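Local coordinates for flavin-nucleotide-binding protein (Mycobacterium smegmatis, PDB 4YBN), which binds flavin-adenine dinucleotide and heme b, and is probably an oxidoreductase of the split beta-barrel, pyridoxamine 5'-phosphate oxidase-related superfamily, at residues Ser82-Gly88 / Phe100-Ala105; Lys119-Leu123 / Leu146-Ala151. All coordinates share one frame; numbering follows the deposited sequence.

Contact 1: residues Ser82-Gly88 / Phe100-Ala105; sequences SVTALDG and FRYRSA. With FAD (flavin-adenine dinucleotide), chain K.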
# COMPACT_ATOMS: atom_id res chain seq x y z
N SER A 82 -0.19 4.99 7.59
CA SER A 82 -0.84 3.73 7.28
C SER A 82 0.09 2.76 6.58
O SER A 82 0.84 3.11 5.65
CB SER A 82 -2.12 4.05 6.40
OG SER A 82 -2.71 2.86 5.95
N VAL A 83 0.07 1.53 7.07
CA VAL A 83 0.93 0.45 6.56
C VAL A 83 0.07 -0.76 6.30
O VAL A 83 -0.58 -1.27 7.22
CB VAL A 83 2.11 0.07 7.51
CG1 VAL A 83 2.98 -1.01 6.87
CG2 VAL A 83 2.94 1.33 7.76
N THR A 84 0.11 -1.26 5.07
CA THR A 84 -0.84 -2.29 4.62
C THR A 84 -0.15 -3.39 3.79
O THR A 84 0.68 -3.13 2.92
CB THR A 84 -1.98 -1.59 3.79
OG1 THR A 84 -2.73 -0.74 4.68
CG2 THR A 84 -2.94 -2.58 3.23
N ALA A 85 -0.47 -4.61 4.16
CA ALA A 85 -0.14 -5.81 3.41
C ALA A 85 -1.38 -6.44 2.86
O ALA A 85 -2.26 -6.81 3.59
CB ALA A 85 0.54 -6.78 4.32
N LEU A 86 -1.46 -6.54 1.55
CA LEU A 86 -2.57 -7.23 0.84
C LEU A 86 -2.16 -8.65 0.60
O LEU A 86 -1.22 -8.87 -0.14
CB LEU A 86 -2.76 -6.56 -0.50
CG LEU A 86 -3.86 -7.06 -1.48
CD1 LEU A 86 -5.17 -7.13 -0.77
CD2 LEU A 86 -3.96 -6.14 -2.67
N ASP A 87 -2.86 -9.58 1.25
CA ASP A 87 -2.54 -10.98 1.32
C ASP A 87 -3.37 -11.89 0.46
O ASP A 87 -3.03 -13.03 0.32
CB ASP A 87 -2.68 -11.47 2.76
CG ASP A 87 -1.67 -10.82 3.67
OD1 ASP A 87 -0.62 -10.40 3.14
OD2 ASP A 87 -1.89 -10.72 4.88
N GLY A 88 -4.46 -11.42 -0.09
CA GLY A 88 -5.26 -12.25 -0.98
C GLY A 88 -6.65 -11.76 -1.17
O GLY A 88 -7.09 -10.77 -0.56
N PHE A 100 -11.07 -9.15 0.90
CA PHE A 100 -9.64 -9.29 0.77
C PHE A 100 -9.08 -9.79 2.06
O PHE A 100 -9.60 -9.45 3.11
CB PHE A 100 -8.99 -7.98 0.49
CG PHE A 100 -9.30 -7.40 -0.87
CD1 PHE A 100 -8.81 -7.93 -1.96
CD2 PHE A 100 -10.05 -6.27 -0.99
CE1 PHE A 100 -9.05 -7.39 -3.19
CE2 PHE A 100 -10.32 -5.73 -2.20
CZ PHE A 100 -9.82 -6.29 -3.30
N ARG A 101 -8.02 -10.59 1.99
CA ARG A 101 -7.23 -10.86 3.12
C ARG A 101 -6.20 -9.72 3.17
O ARG A 101 -5.62 -9.31 2.17
CB ARG A 101 -6.56 -12.21 3.02
CG ARG A 101 -7.42 -13.35 3.45
CD ARG A 101 -6.60 -14.62 3.41
NE ARG A 101 -7.36 -15.79 3.88
CZ ARG A 101 -6.93 -17.05 3.82
NH1 ARG A 101 -5.74 -17.33 3.29
NH2 ARG A 101 -7.72 -18.06 4.27
N TYR A 102 -5.95 -9.23 4.36
CA TYR A 102 -4.96 -8.15 4.56
C TYR A 102 -4.56 -7.99 6.00
O TYR A 102 -5.20 -8.57 6.89
CB TYR A 102 -5.57 -6.87 4.10
CG TYR A 102 -6.76 -6.46 4.96
CD1 TYR A 102 -6.57 -5.88 6.22
CD2 TYR A 102 -8.08 -6.65 4.51
CE1 TYR A 102 -7.65 -5.48 7.00
CE2 TYR A 102 -9.17 -6.23 5.28
CZ TYR A 102 -8.94 -5.66 6.53
OH TYR A 102 -10.00 -5.25 7.31
N ARG A 103 -3.51 -7.19 6.23
CA ARG A 103 -3.09 -6.77 7.57
C ARG A 103 -2.82 -5.27 7.43
O ARG A 103 -2.20 -4.87 6.44
CB ARG A 103 -1.79 -7.45 7.94
CG ARG A 103 -1.78 -8.94 8.20
CD ARG A 103 -0.35 -9.42 8.23
NE ARG A 103 0.08 -9.67 6.86
CZ ARG A 103 1.31 -9.85 6.44
NH1 ARG A 103 2.33 -9.83 7.31
NH2 ARG A 103 1.53 -10.05 5.12
N SER A 104 -3.31 -4.44 8.32
CA SER A 104 -3.14 -3.04 8.16
C SER A 104 -2.88 -2.39 9.53
O SER A 104 -3.51 -2.79 10.51
CB SER A 104 -4.41 -2.38 7.56
OG SER A 104 -4.05 -1.00 7.29
N ALA A 105 -1.98 -1.44 9.60
CA ALA A 105 -1.76 -0.72 10.87
C ALA A 105 -1.90 0.72 10.58
O ALA A 105 -1.53 1.20 9.50
CB ALA A 105 -0.39 -1.05 11.40
PA FAD K . -13.70 4.00 11.88
O1A FAD K . -14.63 3.67 13.01
O2A FAD K . -14.13 5.09 10.93
O5B FAD K . -12.19 4.24 12.51
C5B FAD K . -11.93 4.15 13.93
C4B FAD K . -10.50 3.66 14.20
O4B FAD K . -10.37 2.28 13.80
C3B FAD K . -9.38 4.30 13.36
O3B FAD K . -9.00 5.64 13.74
C2B FAD K . -8.27 3.24 13.37
O2B FAD K . -7.40 3.39 14.49
C1B FAD K . -9.03 1.91 13.51
N9A FAD K . -8.96 1.19 12.24
C8A FAD K . -10.01 1.12 11.39
N7A FAD K . -9.67 0.45 10.26
C5A FAD K . -8.38 0.08 10.38
C6A FAD K . -7.44 -0.66 9.49
N6A FAD K . -7.93 -1.10 8.31
N1A FAD K . -6.17 -0.87 9.94
C2A FAD K . -5.73 -0.39 11.14
N3A FAD K . -6.56 0.29 11.97
C4A FAD K . -7.89 0.55 11.67
N1 FAD K . -13.31 -1.55 4.22
C2 FAD K . -14.44 -1.38 3.47
O2 FAD K . -15.38 -0.87 4.11
N3 FAD K . -14.51 -1.74 2.15
C4 FAD K . -13.41 -2.23 1.47
O4 FAD K . -13.32 -2.54 0.25
C4X FAD K . -12.16 -2.46 2.23
N5 FAD K . -11.04 -2.94 1.64
C5X FAD K . -9.90 -3.08 2.37
C6 FAD K . -8.79 -3.58 1.79
C7 FAD K . -7.65 -3.76 2.56
C7M FAD K . -6.40 -4.29 1.93
C8 FAD K . -7.59 -3.39 3.99
C8M FAD K . -6.32 -3.54 4.79
C9 FAD K . -8.72 -2.90 4.58
C9A FAD K . -9.87 -2.73 3.81
N10 FAD K . -11.01 -2.20 4.41
C10 FAD K . -12.18 -2.07 3.66
C1' FAD K . -11.02 -1.87 5.86
C2' FAD K . -11.05 -0.40 6.18
O2' FAD K . -9.71 0.03 6.39
C3' FAD K . -11.81 -0.25 7.50
O3' FAD K . -11.30 -1.23 8.47
C4' FAD K . -13.34 -0.38 7.25
O4' FAD K . -13.80 0.61 6.29
C5' FAD K . -14.10 -0.22 8.55
O5' FAD K . -13.61 0.94 9.21
P FAD K . -14.32 1.52 10.52
O1P FAD K . -14.31 0.36 11.48
O2P FAD K . -15.59 2.18 10.14
O3P FAD K . -13.32 2.65 11.04
O HOH W 1 -4.03 1.50 7.81
O HOH W 2 -3.41 -15.59 2.07
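Arg103 grips Asp87 side-on in a salt bridge: its NE meets the syn lone pair of Asp87 OD2 at 3.0 Å, and NH2 bonds OD1 at 2.9 Å with an N-H...O angle of 168°. The bend of the arginine at chi3 (-84°) turns its guanidinium back over Ala85, whose CB lies against one face, Asp87 OD1 standing at the edge. The backbones pair antiparallel, with Val83 and Ala105 exchanging N-H and carbonyl in both directions, as do Ala85 and Arg103. A classic beta bulge shifts this register by one: Asp87 and Gly88 both face Arg101, whose O takes the Asp87 N-H at 2.9 Å and that of Gly88 only weakly. Gly88 O in turn accepts from Arg101 N at 2.7 Å. The two strands form a hairpin of the split barrel, and its Thr84-Ser104 and Leu86-Tyr102 face carries the FAD. There Thr84 OG1 and Ser104 OG share a 2.9 Å hydrogen bond, while a water joins Ser104 OG to Ser82 OG and donates to Ala105 O. FAD C8 sits over the centre of the Tyr102 ring, 3.2 Å above its plane, and Tyr102 OH is hydrogen-bonded to a propionate of a neighbouring heme.

Contact 2: residues Lys119-Leu123 / Leu146-Ala151; sequences KRGYL and LAATLA. With HEM (protoporphyrin IX containing Fe), chain F.
Leu146 O is held by two donors from opposite faces of its carbonyl plane: Lys119 NZ at 2.7 Å and, within its own segment, Thr149 N at 3.0 Å. Lys119 NZ also reaches Thr149 O at 2.7 Å, almost in line with the carbonyl bond, whereas it stands above the plane of the Leu146 carbonyl. Lys119 thus spends its buried charge on two backbone oxygens where helix 143-147 gives way to strand 149-155. Its chain, extended beyond CG, sends NZ across from helix 116-130, and CE runs close beside Thr149 O. The lysine therefore ties helix 116-130 to the turn.

Beside this polar link lies an apolar layer. Leu123 and Leu146 run antiparallel past one another, Leu123 CD1 touching Leu146 CD2 at 3.7 Å. The same CD1 meets Thr149 CG2 tip to tip, and Leu123 CD2 packs on Ala151 CB at 4.2 Å. In the split-barrel fold, helix 116-130 and the turn before strand 149-155 form one wall of a heme pocket. Leu123 CD1 rests 3.6 Å from heme CBC, the end of a vinyl group, and the Leu123 side chain also packs on His62, the axial ligand of the iron. With CG2 anti to the backbone N, Thr149 offers its methyl to Leu123, while its OG1 bonds back to Glu145 O and Phe96 of the second subunit packs against Ala148 and Thr149.

On the other branch of Leu146, CD1 sits off-centre over one face of the Arg120 guanidinium, 3.3 Å from Arg120 NH2. The two side chains lie roughly perpendicular. Arg120 bends at chi3 (-55°), and its NH1 is bonded to Ser141 O, with a nickel ion and a sulfate, probably from the crystallisation liquor, close by.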
# COMPACT_ATOMS: atom_id res chain seq x y z
N LYS A 119 21.73 11.65 13.14
CA LYS A 119 21.19 11.28 11.82
C LYS A 119 21.94 10.09 11.23
O LYS A 119 21.35 9.12 10.72
CB LYS A 119 21.35 12.40 10.82
CG LYS A 119 20.50 13.59 10.91
CD LYS A 119 20.88 14.35 9.63
CE LYS A 119 19.94 15.47 9.38
NZ LYS A 119 20.56 16.33 8.35
N ARG A 120 23.26 10.12 11.36
CA ARG A 120 24.10 9.08 10.82
C ARG A 120 23.70 7.70 11.34
O ARG A 120 23.56 6.72 10.57
CB ARG A 120 25.56 9.38 11.11
CG ARG A 120 26.50 8.33 10.53
CD ARG A 120 27.98 8.56 10.83
NE ARG A 120 28.48 9.87 10.43
CZ ARG A 120 28.86 10.20 9.19
NH1 ARG A 120 28.83 9.33 8.21
NH2 ARG A 120 29.29 11.44 8.92
N GLY A 121 23.45 7.63 12.62
CA GLY A 121 23.12 6.35 13.25
C GLY A 121 21.73 5.87 12.81
O GLY A 121 21.52 4.67 12.56
N TYR A 122 20.75 6.79 12.76
CA TYR A 122 19.39 6.41 12.33
C TYR A 122 19.36 6.04 10.86
O TYR A 122 18.71 5.04 10.51
CB TYR A 122 18.40 7.51 12.60
CG TYR A 122 17.81 7.51 13.98
CD1 TYR A 122 16.71 6.72 14.28
CD2 TYR A 122 18.38 8.25 15.02
CE1 TYR A 122 16.12 6.76 15.52
CE2 TYR A 122 17.81 8.21 16.29
CZ TYR A 122 16.67 7.46 16.50
OH TYR A 122 16.08 7.44 17.74
N LEU A 123 20.13 6.74 10.01
CA LEU A 123 20.14 6.42 8.61
C LEU A 123 20.78 5.06 8.31
O LEU A 123 20.27 4.29 7.51
CB LEU A 123 20.76 7.50 7.75
CG LEU A 123 19.94 8.78 7.75
CD1 LEU A 123 20.69 9.90 7.06
CD2 LEU A 123 18.58 8.63 7.06
N LEU A 146 24.56 13.96 4.51
CA LEU A 146 23.72 14.06 5.70
C LEU A 146 23.02 15.39 5.77
O LEU A 146 21.85 15.45 6.11
CB LEU A 146 24.55 13.78 6.94
CG LEU A 146 25.13 12.39 7.00
CD1 LEU A 146 26.26 12.29 8.03
CD2 LEU A 146 24.04 11.40 7.36
N ALA A 147 23.68 16.47 5.34
CA ALA A 147 23.07 17.81 5.41
C ALA A 147 21.95 17.97 4.43
O ALA A 147 21.04 18.75 4.65
CB ALA A 147 24.09 18.92 5.21
N ALA A 148 21.99 17.20 3.35
CA ALA A 148 20.88 17.20 2.38
C ALA A 148 19.69 16.28 2.79
O ALA A 148 18.71 16.24 2.11
CB ALA A 148 21.38 16.80 1.01
N THR A 149 19.75 15.65 3.94
CA THR A 149 18.77 14.66 4.40
C THR A 149 18.06 15.05 5.70
O THR A 149 18.63 15.48 6.69
CB THR A 149 19.45 13.26 4.54
OG1 THR A 149 20.02 12.90 3.28
CG2 THR A 149 18.49 12.10 4.88
N LEU A 150 16.77 14.85 5.67
CA LEU A 150 15.89 15.05 6.78
C LEU A 150 15.50 13.67 7.18
O LEU A 150 15.03 12.88 6.37
CB LEU A 150 14.71 15.82 6.22
CG LEU A 150 13.72 16.49 7.14
CD1 LEU A 150 14.41 17.30 8.22
CD2 LEU A 150 12.82 17.38 6.29
N ALA A 151 15.77 13.32 8.40
CA ALA A 151 15.29 12.09 8.98
C ALA A 151 14.31 12.39 10.07
O ALA A 151 14.57 13.27 10.86
CB ALA A 151 16.49 11.32 9.57
CHA HEM F . 15.09 10.20 -1.49
CHB HEM F . 15.09 5.48 -0.63
CHC HEM F . 19.19 5.88 1.92
CHD HEM F . 19.04 10.64 1.23
C1A HEM F . 14.75 8.88 -1.49
C2A HEM F . 13.63 8.35 -2.17
C3A HEM F . 13.62 7.02 -1.90
C4A HEM F . 14.74 6.73 -1.08
CMA HEM F . 12.59 6.05 -2.44
CAA HEM F . 12.60 9.11 -3.01
CBA HEM F . 13.11 9.59 -4.38
CGA HEM F . 11.99 10.33 -5.08
O1A HEM F . 11.43 9.81 -6.08
O2A HEM F . 11.60 11.45 -4.67
C1B HEM F . 16.23 5.17 0.12
C2B HEM F . 16.59 3.83 0.47
C3B HEM F . 17.74 3.90 1.21
C4B HEM F . 18.10 5.35 1.27
CMB HEM F . 15.84 2.56 0.13
CAB HEM F . 18.44 2.69 1.70
CBB HEM F . 19.71 2.70 2.07
C1C HEM F . 19.53 7.24 2.01
C2C HEM F . 20.51 7.80 2.88
C3C HEM F . 20.48 9.18 2.69
C4C HEM F . 19.46 9.43 1.68
CMC HEM F . 21.43 7.03 3.80
CAC HEM F . 21.39 10.18 3.29
CBC HEM F . 22.55 9.93 3.95
C1D HEM F . 17.95 10.87 0.42
C2D HEM F . 17.61 12.23 -0.05
C3D HEM F . 16.52 12.08 -0.81
C4D HEM F . 16.19 10.66 -0.78
CMD HEM F . 18.31 13.54 0.22
CAD HEM F . 15.76 13.12 -1.56
CBD HEM F . 16.16 13.06 -3.05
CGD HEM F . 15.74 14.31 -3.81
O1D HEM F . 16.59 15.13 -4.24
O2D HEM F . 14.52 14.52 -4.01
NA HEM F . 15.42 7.88 -0.83
NB HEM F . 17.16 6.03 0.58
NC HEM F . 18.86 8.26 1.36
ND HEM F . 17.07 9.97 -0.05
FE HEM F . 17.07 8.12 0.28

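Overall arrangement
Contact 1 comes first along the chain and is complete before contact 2 begins; their centres lie about 30 Å apart, and with nearest atoms about 16 Å apart they do not meet. Both reach the same antiparallel sheet: contact 1 within the hairpin of strands 78-91 and 99-108, contact 2 where helix 116-130 packs beside strand 149-155, which pairs with strand 58-64. Both also meet the second subunit. The cofactor sites are composite: the heme beside contact 2 is hydrogen-bonded by Tyr102 and Lys164 of the second subunit, and the FAD of contact 1 by Pro49, His62 and Trp69 of that subunit. Each chain therefore supplies complementary walls to two sites across the dimer.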